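Local atomic coordinates of glycerol-3-phosphate dehydrogenase [NAD(P)+] (Coxiella burnetii, PDB entry 3K96), a protein that probably catalyses the NAD(P)H-dependent reduction of dihydroxyacetone phosphate to sn-glycerol 3-phosphate, the key precursor for phospholipid synthesis. Residues Pro82-Glu85 and Thr86-Ala89; Leu178-Asn182 and Ser183-Lys187; Glu290-Lys294 and Lys295-Gln299. All blocks are in the same frame, centred on the assembly; numbering follows the deposited sequence. Where two conformers were deposited one is given.

Interaction 1. Residues Pro82-Glu85 and Thr86-Ala89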
loop_
_atom_site.group_PDB
_atom_site.type_symbol
_atom_site.label_atom_id
_atom_site.label_comp_id
_atom_site.label_asym_id
_atom_site.label_seq_id
_atom_site.Cartn_x
_atom_site.Cartn_y
_atom_site.Cartn_z
ATOM N N PRO A 82 -8.083 -30.835 -1.269
ATOM C CA PRO A 82 -8.201 -32.045 -0.440
ATOM C C PRO A 82 -7.137 -32.145 0.637
ATOM O O PRO A 82 -5.993 -31.706 0.447
ATOM C CB PRO A 82 -8.009 -33.201 -1.435
ATOM C CG PRO A 82 -8.185 -32.601 -2.803
ATOM C CD PRO A 82 -7.778 -31.160 -2.678
ATOM N N PHE A 83 -7.526 -32.723 1.762
ATOM C CA PHE A 83 -6.621 -32.902 2.863
ATOM C C PHE A 83 -5.594 -34.007 2.608
ATOM O O PHE A 83 -5.920 -35.023 2.051
ATOM C CB PHE A 83 -7.366 -33.313 4.142
ATOM C CG PHE A 83 -8.355 -32.305 4.657
ATOM C CD1 PHE A 83 -8.349 -30.996 4.229
ATOM C CD2 PHE A 83 -9.192 -32.651 5.703
ATOM C CE1 PHE A 83 -9.241 -30.077 4.751
ATOM C CE2 PHE A 83 -10.065 -31.738 6.251
ATOM C CZ PHE A 83 -10.092 -30.442 5.773
ATOM N N PRO A 84 -4.342 -33.794 3.023
ATOM C CA PRO A 84 -3.377 -34.881 2.981
ATOM C C PRO A 84 -3.754 -35.867 4.103
ATOM O O PRO A 84 -4.561 -35.535 4.972
ATOM C CB PRO A 84 -2.045 -34.202 3.303
ATOM C CG PRO A 84 -2.272 -32.762 3.078
ATOM C CD PRO A 84 -3.713 -32.495 3.290
ATOM N N GLU A 85 -3.190 -37.066 4.083
ATOM C CA GLU A 85 -3.533 -38.073 5.088
ATOM C C GLU A 85 -3.247 -37.613 6.535
ATOM O O GLU A 85 -3.953 -37.991 7.450
ATOM C CB GLU A 85 -2.794 -39.395 4.765
ATOM C CG GLU A 85 -3.119 -40.580 5.696
ATOM C CD GLU A 85 -4.602 -40.971 5.674
ATOM O OE1 GLU A 85 -5.063 -41.665 6.624
ATOM O OE2 GLU A 85 -5.314 -40.568 4.714
ATOM N N THR A 86 -2.244 -36.757 6.726
ATOM C CA THR A 86 -1.855 -36.297 8.073
ATOM C C THR A 86 -2.743 -35.205 8.674
ATOM O O THR A 86 -2.528 -34.796 9.828
ATOM C CB THR A 86 -0.390 -35.859 8.108
ATOM O OG1 THR A 86 -0.151 -34.898 7.070
ATOM C CG2 THR A 86 0.540 -37.075 7.901
ATOM N N LEU A 87 -3.741 -34.755 7.912
ATOM C CA LEU A 87 -4.666 -33.732 8.371
ATOM C C LEU A 87 -6.019 -34.353 8.676
ATOM O O LEU A 87 -6.661 -34.917 7.786
ATOM C CB LEU A 87 -4.807 -32.637 7.314
ATOM C CG LEU A 87 -5.862 -31.547 7.506
ATOM C CD1 LEU A 87 -5.853 -30.930 8.878
ATOM C CD2 LEU A 87 -5.647 -30.480 6.426
ATOM N N LYS A 88 -6.448 -34.226 9.930
ATOM C CA LYS A 88 -7.714 -34.795 10.400
ATOM C C LYS A 88 -8.561 -33.777 11.131
ATOM O O LYS A 88 -8.062 -33.034 11.966
ATOM C CB LYS A 88 -7.440 -35.965 11.369
ATOM C CG LYS A 88 -6.628 -37.125 10.782
ATOM C CD LYS A 88 -7.357 -37.768 9.614
ATOM C CE LYS A 88 -6.592 -38.960 9.065
ATOM N NZ LYS A 88 -7.239 -39.455 7.807
ATOM N N ALA A 89 -9.854 -33.767 10.827
ATOM C CA ALA A 89 -10.808 -32.885 11.485
ATOM C C ALA A 89 -11.373 -33.564 12.745
ATOM O O ALA A 89 -11.613 -34.761 12.755
ATOM C CB ALA A 89 -11.955 -32.516 10.520
HETATM O O HOH W 1 -7.095 -36.723 5.784
#

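Interaction 2. Residues Leu178-Asn182 and Ser183-Lys187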
loop_
_atom_site.group_PDB
_atom_site.type_symbol
_atom_site.label_atom_id
_atom_site.label_comp_id
_atom_site.label_asym_id
_atom_site.label_seq_id
_atom_site.Cartn_x
_atom_site.Cartn_y
_atom_site.Cartn_z
ATOM N N LEU A 178 5.901 -13.386 12.417
ATOM C CA LEU A 178 5.583 -14.200 13.578
ATOM C C LEU A 178 6.289 -13.593 14.794
ATOM O O LEU A 178 7.521 -13.505 14.834
ATOM C CB LEU A 178 5.975 -15.644 13.347
ATOM C CG LEU A 178 5.522 -16.630 14.409
ATOM C CD1 LEU A 178 5.376 -18.030 13.795
ATOM C CD2 LEU A 178 6.454 -16.629 15.616
ATOM N N ALA A 179 5.479 -13.111 15.738
ATOM C CA ALA A 179 5.947 -12.509 16.979
ATOM C C ALA A 179 5.560 -13.377 18.160
ATOM O O ALA A 179 4.437 -13.883 18.233
ATOM C CB ALA A 179 5.357 -11.105 17.161
ATOM N N SER A 180 6.476 -13.488 19.107
ATOM C CA SER A 180 6.298 -14.317 20.265
ATOM C C SER A 180 6.901 -13.726 21.523
ATOM O O SER A 180 7.782 -12.886 21.468
ATOM C CB SER A 180 6.972 -15.666 20.002
ATOM O OG SER A 180 6.763 -16.543 21.089
ATOM N N ASN A 181 6.407 -14.166 22.666
ATOM C CA ASN A 181 6.965 -13.765 23.949
ATOM C C ASN A 181 7.940 -14.862 24.455
ATOM O O ASN A 181 8.416 -14.802 25.601
ATOM C CB ASN A 181 5.847 -13.582 24.984
ATOM C CG ASN A 181 5.200 -14.915 25.402
ATOM O OD1 ASN A 181 5.427 -15.955 24.783
ATOM N ND2 ASN A 181 4.372 -14.873 26.451
ATOM N N ASN A 182 8.230 -15.855 23.611
ATOM C CA ASN A 182 9.116 -16.974 24.004
ATOM C C ASN A 182 10.027 -17.362 22.832
ATOM O O ASN A 182 9.543 -17.747 21.770
ATOM C CB ASN A 182 8.248 -18.136 24.501
ATOM C CG ASN A 182 9.060 -19.314 25.029
ATOM O OD1 ASN A 182 9.660 -20.056 24.267
ATOM N ND2 ASN A 182 9.022 -19.514 26.327
ATOM N N SER A 183 11.346 -17.256 23.016
ATOM C CA SER A 183 12.275 -17.560 21.923
ATOM C C SER A 183 12.222 -19.014 21.459
ATOM O O SER A 183 12.347 -19.287 20.270
ATOM C CB SER A 183 13.708 -17.178 22.285
ATOM O OG SER A 183 14.180 -17.944 23.369
ATOM N N GLN A 184 12.023 -19.948 22.376
ATOM C CA GLN A 184 11.955 -21.346 21.981
ATOM C C GLN A 184 10.678 -21.594 21.143
ATOM O O GLN A 184 10.684 -22.383 20.195
ATOM C CB GLN A 184 11.941 -22.240 23.214
ATOM C CG GLN A 184 11.990 -23.706 22.901
ATOM C CD GLN A 184 13.298 -24.101 22.250
ATOM O OE1 GLN A 184 14.379 -23.802 22.767
ATOM N NE2 GLN A 184 13.211 -24.794 21.124
ATOM N N PHE A 185 9.587 -20.921 21.486
ATOM C CA PHE A 185 8.316 -21.132 20.771
ATOM C C PHE A 185 8.433 -20.553 19.382
ATOM O O PHE A 185 8.014 -21.174 18.408
ATOM C CB PHE A 185 7.156 -20.547 21.579
ATOM C CG PHE A 185 5.775 -20.916 21.084
ATOM C CD1 PHE A 185 5.513 -22.150 20.528
ATOM C CD2 PHE A 185 4.712 -20.069 21.327
ATOM C CE1 PHE A 185 4.258 -22.482 20.118
ATOM C CE2 PHE A 185 3.457 -20.407 20.953
ATOM C CZ PHE A 185 3.225 -21.620 20.339
ATOM N N SER A 186 9.011 -19.365 19.284
ATOM C CA SER A 186 9.225 -18.759 17.998
ATOM C C SER A 186 10.009 -19.710 17.091
ATOM O O SER A 186 9.628 -19.969 15.943
ATOM C CB SER A 186 10.005 -17.452 18.170
ATOM O OG SER A 186 10.299 -16.894 16.928
ATOM N N LYS A 187 11.102 -20.232 17.618
ATOM C CA LYS A 187 11.969 -21.147 16.872
ATOM C C LYS A 187 11.191 -22.373 16.374
ATOM O O LYS A 187 11.257 -22.725 15.194
ATOM C CB LYS A 187 13.147 -21.580 17.756
ATOM C CG LYS A 187 14.254 -22.274 17.033
ATOM C CD LYS A 187 15.461 -22.604 17.942
ATOM C CE LYS A 187 16.593 -23.237 17.096
ATOM N NZ LYS A 187 17.872 -23.555 17.838
HETATM O O HOH W 2 9.059 -14.632 17.072
#

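Interaction 3. Residues Glu290-Lys294 and Lys295-Gln299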
loop_
_atom_site.group_PDB
_atom_site.type_symbol
_atom_site.label_atom_id
_atom_site.label_comp_id
_atom_site.label_asym_id
_atom_site.label_seq_id
_atom_site.Cartn_x
_atom_site.Cartn_y
_atom_site.Cartn_z
ATOM N N GLU A 290 -22.068 2.136 -2.243
ATOM C CA GLU A 290 -23.026 2.122 -3.330
ATOM C C GLU A 290 -24.420 2.485 -2.856
ATOM O O GLU A 290 -25.320 2.693 -3.682
ATOM C CB GLU A 290 -23.007 0.760 -4.040
ATOM C CG GLU A 290 -21.686 0.544 -4.760
ATOM C CD GLU A 290 -21.435 -0.866 -5.282
ATOM O OE1 GLU A 290 -20.351 -1.058 -5.887
ATOM O OE2 GLU A 290 -22.277 -1.763 -5.094
ATOM N N GLY A 291 -24.605 2.569 -1.534
ATOM C CA GLY A 291 -25.910 2.921 -0.951
ATOM C C GLY A 291 -26.659 1.799 -0.234
ATOM O O GLY A 291 -27.750 2.012 0.270
ATOM N N VAL A 292 -26.083 0.600 -0.190
ATOM C CA VAL A 292 -26.727 -0.547 0.463
ATOM C C VAL A 292 -26.690 -0.368 1.961
ATOM O O VAL A 292 -25.712 0.132 2.506
ATOM C CB VAL A 292 -25.998 -1.867 0.108
ATOM C CG1 VAL A 292 -26.735 -3.085 0.688
ATOM C CG2 VAL A 292 -25.857 -2.028 -1.414
ATOM N N ASP A 293 -27.765 -0.756 2.641
ATOM C CA ASP A 293 -27.817 -0.679 4.089
ATOM C C ASP A 293 -26.965 -1.801 4.685
ATOM O O ASP A 293 -26.878 -2.888 4.125
ATOM C CB ASP A 293 -29.267 -0.752 4.584
ATOM C CG ASP A 293 -29.360 -0.909 6.079
ATOM O OD1 ASP A 293 -29.499 0.126 6.772
ATOM O OD2 ASP A 293 -29.223 -2.050 6.566
ATOM N N LYS A 294 -26.344 -1.535 5.826
ATOM C CA LYS A 294 -25.431 -2.496 6.428
ATOM C C LYS A 294 -26.023 -3.895 6.645
ATOM O O LYS A 294 -25.316 -4.881 6.526
ATOM C CB LYS A 294 -24.825 -1.950 7.730
ATOM C CG LYS A 294 -25.809 -1.738 8.897
ATOM C CD LYS A 294 -25.044 -1.370 10.185
ATOM C CE LYS A 294 -25.973 -1.001 11.353
ATOM N NZ LYS A 294 -26.820 0.167 10.963
ATOM N N LYS A 295 -27.314 -3.970 6.945
ATOM C CA LYS A 295 -27.963 -5.242 7.188
ATOM C C LYS A 295 -28.041 -6.078 5.919
ATOM O O LYS A 295 -27.651 -7.260 5.902
ATOM C CB LYS A 295 -29.374 -5.012 7.720
ATOM C CG LYS A 295 -30.144 -6.302 8.023
ATOM C CD LYS A 295 -31.543 -5.965 8.584
ATOM C CE LYS A 295 -32.315 -7.212 9.009
ATOM N NZ LYS A 295 -33.701 -6.845 9.500
ATOM N N GLU A 296 -28.567 -5.472 4.857
ATOM C CA GLU A 296 -28.697 -6.176 3.606
ATOM C C GLU A 296 -27.318 -6.538 3.059
ATOM O O GLU A 296 -27.151 -7.630 2.515
ATOM C CB GLU A 296 -29.495 -5.382 2.569
ATOM C CG GLU A 296 -29.664 -6.167 1.273
ATOM C CD GLU A 296 -30.618 -5.532 0.272
ATOM O OE1 GLU A 296 -30.969 -4.330 0.434
ATOM O OE2 GLU A 296 -30.984 -6.254 -0.697
ATOM N N ALA A 297 -26.334 -5.654 3.248
ATOM C CA ALA A 297 -24.979 -5.917 2.732
ATOM C C ALA A 297 -24.372 -7.158 3.364
ATOM O O ALA A 297 -23.702 -7.946 2.687
ATOM C CB ALA A 297 -24.063 -4.726 2.921
ATOM N N GLN A 298 -24.570 -7.316 4.665
ATOM C CA GLN A 298 -24.036 -8.489 5.335
ATOM C C GLN A 298 -24.839 -9.737 4.977
ATOM O O GLN A 298 -24.270 -10.810 4.868
ATOM C CB GLN A 298 -24.023 -8.288 6.843
ATOM C CG GLN A 298 -22.966 -7.310 7.312
ATOM C CD GLN A 298 -23.148 -6.983 8.772
ATOM O OE1 GLN A 298 -22.605 -7.676 9.629
ATOM N NE2 GLN A 298 -24.002 -5.995 9.070
ATOM N N GLN A 299 -26.156 -9.612 4.816
ATOM C CA GLN A 299 -26.963 -10.783 4.436
ATOM C C GLN A 299 -26.553 -11.297 3.073
ATOM O O GLN A 299 -26.473 -12.510 2.861
ATOM C CB GLN A 299 -28.439 -10.467 4.428
ATOM C CG GLN A 299 -29.007 -10.225 5.798
ATOM C CD GLN A 299 -30.419 -9.704 5.740
ATOM O OE1 GLN A 299 -30.762 -8.850 4.897
ATOM N NE2 GLN A 299 -31.251 -10.197 6.633
HETATM O O HOH W 3 -30.250 -1.937 1.386
#

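Interaction 1. Residues Pro82-Glu85 and Thr86-Ala89
Pro84 to Leu87 form a type I beta turn, closed by the bond from Leu87 N to Pro84 O (3.2 Å, 164° at the hydrogen), with Glu85 and Thr86 at its two corners. A water takes a second place on Pro84 O. That water also donates to Leu87 O, so it ties the first and last residues of the turn together, and it accepts a weak bond from Lys88 NZ. On the buried side, Leu87 lays its CD2 methyl over one face of the Phe83 ring in a CH-pi contact, 3.9 Å from the ring centroid and 25° off the normal. Leu87 CD2 sits toward the rim of the ring, closest to Phe83 CD1 at 3.5 Å. Pro84 CD meets Leu87 CB more loosely, at 4.2 Å. The turn feeds strand 87-90, an outermost strand of the Rossmann-type sheet within this chain; Lys88 pairs through its backbone with Val55 and Leu57, and Leu87 packs on Ala45 and Ala49 of helix 39-49. On the outer side, Glu85 and Lys88 form a salt bridge whose hydrogen bond is weak, Lys88 NZ to Glu85 OE1 3.3 Å. Both chains bend at their second torsion, which folds the carboxylate and the ammonium group toward each other across the turn, with Lys88 CE passing 3.2 Å from Glu85 O.

Interaction 2. Residues Leu178-Asn182 and Ser183-Lys187
This is a local strand-to-helix turn with an N-cap: Asn182 ends the link between strand 174-180 and helix 183-193, the first half of a beta-alpha-beta unit that continues into strand 198-203. The short strand and helix segments run nearly antiparallel, at 156°, with their axes 8.1 Å apart. The Asn182 side chain reaches forward over the helix start, its first torsion near 180° (chi1 -176°), and Asn182 OD1 receives Phe185 N at 2.9 Å, in the carbonyl plane and on a lone pair. Asn182 O takes Ser186 N at 3.0 Å, almost straight (169°), as the first helical bond. Just before the cap, Ser180 OG accepts from Asn182 N at 3.0 Å, an ST turn, and also bonds to Met156 O on the neighbouring strand. Ser180 CB rests 4.0 Å from Ser186 CB, while the Phe185 ring leads away to Ala157 and Pro155. A water donates to Leu178 O and lies 2.6 Å from Ser186 OG, bridging strand and helix. Two neutral side chains thus hold the turn, Asn182 serving an N-H of the first helical turn and Ser180 fixing the backbone that presents the cap.

Interaction 3. Residues Glu290-Lys294 and Lys295-Gln299
Asp293 and Gln298 each bond through their side chains to backbone atoms at the start of helix 294-301. Asp293 is the N-cap: its OD2 accepts from Lys295 N at 2.7 Å, met from above the carboxylate plane by 37°. CG stands opposite the backbone N (chi1 170°), which swings the carboxylate forward over the first turn; Asp293 OD2 also lies 3.2 Å from Lys295 CB. A negative group at this end would probably be favoured by the helix dipole. The second bond is made by Gln298, whose stretched-out side chain runs back along the helix surface until NE2 reaches Lys294 O at 3.1 Å. The carbonyl oxygen lies nearly in the plane of the Gln298 amide, whereas the donor stands far above the carbonyl plane. Lys294, whose chain passes Phe284, bends at chi4 and donates through NZ to Leu335 O.

Among backbone bonds, Ala297 N to Asp293 O is nearly straight (3.0 Å, 161°). Gln298 N gives the next one, to Lys294 O; this oxygen is therefore held by two donors of the same residue, arriving from opposite faces of its plane. They open helix 294-301 after a short link: Gly291, at positive phi, closes the preceding helix 280-290 in a Schellman motif, and two residues later Asp293 caps the next helix.

Apolar contact comes from Val292, whose CG1 reaches from the link to Ala297 CB at 3.8 Å and lies 4.1 Å from Glu296 CB. Ala297 turns its methyl toward the link and also packs on Phe284 and Ala287 of helix 280-290.

One water bridges the link and the helix, accepting from Asp293 N and donating to Glu296 OE1 at 2.7 Å.

Read from the N terminus, the three contacts follow in series, each a local turn between adjoining segments; none nests within or crosses another. Interaction 1 turns the chain from the loop after helix 62-71 into strand 87-90. Interaction 2 then closes the link from strand 174-180 to helix 183-193, on the same mixed sheet, its nearest atoms about 17 Å from those of interaction 1. Both belong to the N-terminal, nucleotide-binding part of the protein. Interaction 3 lies in the helical C-terminal part, joining helices 280-290 and 294-301, with its centre about 41 Å from that of interaction 2 and on the opposite side of the chain's centre.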